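Local coordinates for protein GCN5-related N-acetyltransferase:Aminotransferase, class-II (Rhodopseudomonas palustris, PDB 2FIW) that probably transfers the acetyl group of acetyl coenzyme A to an amine substrate, as a GNAT-family acetyltransferase, at residues Met3-Arg11 with Gly96-Ala106. Residues are numbered along the deposited sequence; the frame is centred on the assembly and turned at random. Where two conformers were deposited one is given.
Residue 4 of segment 3-11 comes from a tag, linker or insertion. With ACO (acetyl coenzyme *a), chain C.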
loop_
_atom_site.group_PDB
_atom_site.type_symbol
_atom_site.label_atom_id
_atom_site.label_comp_id
_atom_site.label_asym_id
_atom_site.label_seq_id
_atom_site.Cartn_x
_atom_site.Cartn_y
_atom_site.Cartn_z
HETATM N N MSE A 3 1.194 8.050 -22.967
HETATM C CA MSE A 3 1.273 9.269 -22.158
HETATM C C MSE A 3 2.399 9.154 -21.133
HETATM O O MSE A 3 2.636 8.080 -20.560
HETATM C CB MSE A 3 -0.037 9.563 -21.428
HETATM C CG MSE A 3 -1.243 9.865 -22.302
HETATM SE SE MSE A 3 -1.185 11.601 -23.207
HETATM C CE MSE A 3 -0.474 10.992 -24.804
ATOM N N VAL A 4 3.087 10.268 -20.911
ATOM C CA VAL A 4 4.159 10.321 -19.935
ATOM C C VAL A 4 3.623 10.994 -18.682
ATOM O O VAL A 4 3.202 12.157 -18.718
ATOM C CB VAL A 4 5.395 11.061 -20.478
ATOM C CG1 VAL A 4 6.504 11.068 -19.447
ATOM C CG2 VAL A 4 5.885 10.406 -21.762
HETATM N N MSE A 5 3.621 10.243 -17.577
HETATM C CA MSE A 5 3.130 10.766 -16.312
HETATM C C MSE A 5 4.206 11.606 -15.624
HETATM O O MSE A 5 5.396 11.367 -15.768
HETATM C CB MSE A 5 2.687 9.636 -15.365
HETATM C CG MSE A 5 1.580 8.682 -15.847
HETATM SE SE MSE A 5 -0.104 9.541 -16.275
HETATM C CE MSE A 5 -0.322 10.834 -14.882
ATOM N N SER A 6 3.759 12.614 -14.896
ATOM C CA SER A 6 4.566 13.266 -13.895
ATOM C C SER A 6 4.758 12.331 -12.682
ATOM O O SER A 6 3.937 11.442 -12.413
ATOM C CB SER A 6 3.882 14.555 -13.454
ATOM O OG SER A 6 3.714 15.438 -14.552
ATOM N N THR A 7 5.852 12.523 -11.964
ATOM C CA THR A 7 6.106 11.791 -10.738
ATOM C C THR A 7 5.534 12.604 -9.588
ATOM O O THR A 7 5.749 13.808 -9.516
ATOM C CB THR A 7 7.617 11.606 -10.538
ATOM O OG1 THR A 7 8.208 11.166 -11.771
ATOM C CG2 THR A 7 7.900 10.566 -9.500
ATOM N N PRO A 8 4.779 11.969 -8.689
ATOM C CA PRO A 8 4.384 12.769 -7.538
ATOM C C PRO A 8 5.556 13.036 -6.576
ATOM O O PRO A 8 6.559 12.314 -6.589
ATOM C CB PRO A 8 3.308 11.906 -6.861
ATOM C CG PRO A 8 3.598 10.529 -7.285
ATOM C CD PRO A 8 4.232 10.604 -8.640
ATOM N N ALA A 9 5.418 14.094 -5.782
ATOM C CA ALA A 9 6.299 14.353 -4.660
ATOM C C ALA A 9 5.996 13.350 -3.559
ATOM O O ALA A 9 4.844 12.947 -3.367
ATOM C CB ALA A 9 6.093 15.750 -4.158
ATOM N N LEU A 10 7.036 12.937 -2.849
ATOM C CA LEU A 10 6.916 12.007 -1.734
ATOM C C LEU A 10 7.539 12.652 -0.503
ATOM O O LEU A 10 8.583 13.300 -0.592
ATOM C CB LEU A 10 7.630 10.688 -2.044
ATOM C CG LEU A 10 7.330 9.910 -3.332
ATOM C CD1 LEU A 10 8.115 8.596 -3.352
ATOM C CD2 LEU A 10 5.853 9.618 -3.493
ATOM N N ARG A 11 6.881 12.502 0.638
ATOM C CA ARG A 11 7.421 12.986 1.898
ATOM C C ARG A 11 7.072 12.014 3.013
ATOM O O ARG A 11 6.043 11.336 2.935
ATOM C CB ARG A 11 6.868 14.377 2.215
ATOM C CG ARG A 11 5.349 14.445 2.220
ATOM C CD ARG A 11 4.873 15.780 2.688
ATOM N NE ARG A 11 3.429 15.777 2.914
ATOM C CZ ARG A 11 2.822 15.344 4.018
ATOM N NH1 ARG A 11 3.518 14.832 5.036
ATOM N NH2 ARG A 11 1.498 15.404 4.079
ATOM N N GLY A 96 -4.009 4.988 -11.596
ATOM C CA GLY A 96 -3.573 5.058 -12.996
ATOM C C GLY A 96 -2.706 6.269 -13.365
ATOM O O GLY A 96 -2.669 6.691 -14.526
ATOM N N ARG A 97 -1.992 6.824 -12.391
ATOM C CA ARG A 97 -1.258 8.065 -12.580
ATOM C C ARG A 97 0.200 7.872 -12.169
ATOM O O ARG A 97 0.921 8.841 -11.947
ATOM C CB ARG A 97 -1.922 9.179 -11.759
ATOM C CG ARG A 97 -3.111 9.797 -12.457
ATOM C CD ARG A 97 -4.139 10.386 -11.511
ATOM N NE ARG A 97 -4.142 11.837 -11.518
ATOM C CZ ARG A 97 -5.224 12.615 -11.381
ATOM N NH1 ARG A 97 -6.447 12.098 -11.242
ATOM N NH2 ARG A 97 -5.074 13.940 -11.391
ATOM N N ASP A 98 0.617 6.609 -12.073
ATOM C CA ASP A 98 1.932 6.206 -11.552
ATOM C C ASP A 98 2.270 6.647 -10.110
ATOM O O ASP A 98 3.438 6.734 -9.737
ATOM C CB ASP A 98 3.053 6.545 -12.547
ATOM C CG ASP A 98 3.071 5.607 -13.757
ATOM O OD1 ASP A 98 3.527 6.046 -14.839
ATOM O OD2 ASP A 98 2.616 4.441 -13.637
ATOM N N VAL A 99 1.246 6.917 -9.301
ATOM C CA VAL A 99 1.436 7.187 -7.865
ATOM C C VAL A 99 1.938 5.907 -7.147
ATOM O O VAL A 99 2.959 5.936 -6.459
ATOM C CB VAL A 99 0.139 7.710 -7.166
ATOM C CG1 VAL A 99 0.337 7.826 -5.652
ATOM C CG2 VAL A 99 -0.299 9.058 -7.728
ATOM N N GLY A 100 1.243 4.786 -7.339
ATOM C CA GLY A 100 1.668 3.500 -6.777
ATOM C C GLY A 100 3.110 3.142 -7.101
ATOM O O GLY A 100 3.886 2.766 -6.206
ATOM N N THR A 101 3.463 3.251 -8.384
ATOM C CA THR A 101 4.824 2.969 -8.870
ATOM C C THR A 101 5.904 3.847 -8.225
ATOM O O THR A 101 6.933 3.356 -7.787
ATOM C CB THR A 101 4.891 3.090 -10.427
ATOM O OG1 THR A 101 4.027 2.110 -11.007
ATOM C CG2 THR A 101 6.304 2.904 -10.964
ATOM N N THR A 102 5.656 5.144 -8.171
ATOM C CA THR A 102 6.540 6.091 -7.502
ATOM C C THR A 102 6.746 5.699 -6.034
ATOM O O THR A 102 7.870 5.650 -5.563
ATOM C CB THR A 102 5.965 7.540 -7.625
ATOM O OG1 THR A 102 5.848 7.877 -9.016
ATOM C CG2 THR A 102 6.861 8.562 -6.950
ATOM N N LEU A 103 5.657 5.389 -5.338
ATOM C CA LEU A 103 5.722 5.002 -3.940
ATOM C C LEU A 103 6.551 3.747 -3.735
ATOM O O LEU A 103 7.421 3.716 -2.860
ATOM C CB LEU A 103 4.320 4.792 -3.371
ATOM C CG LEU A 103 3.528 6.017 -2.935
ATOM C CD1 LEU A 103 2.090 5.576 -2.679
ATOM C CD2 LEU A 103 4.182 6.725 -1.689
ATOM N N ILE A 104 6.289 2.723 -4.550
ATOM C CA ILE A 104 6.976 1.437 -4.415
ATOM C C ILE A 104 8.456 1.507 -4.796
ATOM O O ILE A 104 9.275 0.918 -4.114
ATOM C CB ILE A 104 6.223 0.278 -5.123
ATOM C CG1 ILE A 104 4.854 0.075 -4.489
ATOM C CG2 ILE A 104 6.990 -1.034 -5.016
ATOM C CD1 ILE A 104 4.857 0.119 -2.956
ATOM N N ASP A 105 8.795 2.239 -5.854
ATOM C CA ASP A 105 10.194 2.532 -6.168
ATOM C C ASP A 105 10.938 3.139 -4.960
ATOM O O ASP A 105 12.076 2.763 -4.665
ATOM C CB ASP A 105 10.278 3.506 -7.346
ATOM C CG ASP A 105 9.859 2.882 -8.691
ATOM O OD1 ASP A 105 9.761 1.628 -8.809
ATOM O OD2 ASP A 105 9.620 3.669 -9.637
ATOM N N ALA A 106 10.296 4.082 -4.269
ATOM C CA ALA A 106 10.898 4.701 -3.077
ATOM C C ALA A 106 11.149 3.694 -1.966
ATOM O O ALA A 106 12.206 3.728 -1.335
ATOM C CB ALA A 106 10.068 5.865 -2.580
HETATM N N1A ACO C . -2.228 5.244 -19.042
HETATM C C2A ACO C . -2.498 3.930 -18.903
HETATM N N3A ACO C . -2.072 3.236 -17.830
HETATM C C4A ACO C . -1.351 3.825 -16.825
HETATM C C5A ACO C . -1.036 5.172 -16.894
HETATM C C6A ACO C . -1.517 5.918 -18.096
HETATM N N6A ACO C . -1.253 7.240 -18.250
HETATM N N7A ACO C . -0.326 5.484 -15.786
HETATM C C8A ACO C . -0.209 4.355 -15.045
HETATM N N9A ACO C . -0.826 3.352 -15.687
HETATM C C1B ACO C . -0.977 1.931 -15.269
HETATM C C2B ACO C . 0.322 1.189 -15.017
HETATM O O2B ACO C . 0.875 0.693 -16.238
HETATM C C3B ACO C . -0.144 0.063 -14.109
HETATM O O3B ACO C . -0.441 -1.121 -14.853
HETATM P P3B ACO C . -0.382 -2.598 -14.189
HETATM O O7A ACO C . -1.624 -2.756 -13.319
HETATM O O8A ACO C . 0.893 -2.598 -13.377
HETATM O O9A ACO C . -0.355 -3.498 -15.405
HETATM C C4B ACO C . -1.415 0.584 -13.424
HETATM O O4B ACO C . -1.767 1.804 -14.079
HETATM C C5B ACO C . -1.213 0.867 -11.936
HETATM O O5B ACO C . -0.001 1.620 -11.786
HETATM P P1A ACO C . 0.106 2.945 -10.881
HETATM O O1A ACO C . -0.691 4.064 -11.519
HETATM O O2A ACO C . 1.585 3.105 -10.611
HETATM O O3A ACO C . -0.611 2.435 -9.524
HETATM P P2A ACO C . -1.831 3.180 -8.824
HETATM O O4A ACO C . -3.049 2.985 -9.686
HETATM O O5A ACO C . -1.376 4.569 -8.476
HETATM O O6A ACO C . -2.020 2.355 -7.443
HETATM C CBP ACO C . -2.690 0.350 -6.128
HETATM C CCP ACO C . -1.905 0.930 -7.318
HETATM C CDP ACO C . -2.610 -1.169 -6.220
HETATM C CEP ACO C . -2.081 0.834 -4.822
HETATM C CAP ACO C . -4.165 0.820 -6.146
HETATM O OAP ACO C . -4.895 0.244 -7.243
HETATM C C9P ACO C . -4.967 0.685 -4.855
HETATM O O9P ACO C . -4.957 1.663 -3.955
HETATM N N8P ACO C . -5.672 -0.351 -4.656
HETATM C C7P ACO C . -6.560 -0.687 -3.534
HETATM C C6P ACO C . -5.831 -0.977 -2.221
HETATM C C5P ACO C . -4.920 -2.151 -2.420
HETATM O O5P ACO C . -5.294 -3.143 -3.031
HETATM N N4P ACO C . -3.703 -2.031 -1.911
HETATM C C3P ACO C . -2.650 -3.022 -2.008
HETATM C C2P ACO C . -2.844 -4.003 -0.862
HETATM S S1P ACO C . -1.297 -4.818 -0.740
HETATM C C ACO C . -0.570 -4.144 0.600
HETATM O O ACO C . -0.905 -3.034 0.996
HETATM C CH3 ACO C . 0.365 -4.842 1.227
HETATM O O HOH W 1 4.187 7.478 -17.142
HETATM O O HOH W 2 1.595 11.131 -11.127
#
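Leu10, Pro8 and Met5 rest on the pyrophosphate-binding loop and first helical turns of a GNAT fold, where 96-106 binds the pyrophosphate of acetyl coenzyme A and edge strand 9-11 runs at 45° to helix 99-106. Apolar contacts dominate. Leu10 spreads its methyls over one face of the helix: CD1 meets Ala106 CB at 3.4 Å, while CD2 reaches Leu103 CD2. Pro8 CD lies 3.2 Å from Thr102 OG1, Pro8 CG touches Val99 CG2, and Thr7 CG2 meets Thr102 CG2. Strand 63-69 joins this packing, Pro8 touching Leu69, Leu10 Ala67 and Ala106 Leu65. With CG2 anti to the backbone N and OG1 beside it (chi1 -59°), Thr102 touches 3-11 with both branches, and OG1 also donates to Asp98 O, which accepts from Thr102 N as well. Replacing Thr102 by an alanine removes OG1 and CG2, which would probably leave Asp98 O with one donor fewer and open a gap against Thr7 and Leu10. No direct hydrogen bond joins the segments; a water links Met5 N to Asp98 OD1 in the given one of two Asp98 conformers, so this bridge is doubtful. From 96-106 the cofactor receives mostly backbone amides: Gly96 N and Gly100 N hold O4A and O5A of one phosphate, the former almost straight at 173°, and Asp98 N and Thr101 N hold O1A and O2A of the other. Thr101 OG1 also donates to O2A. At the adenine end Met5, a selenomethionine bent at chi2 and chi3, packs CE against Arg97 CA and brings SE to 3.2 Å from N6A of the cofactor.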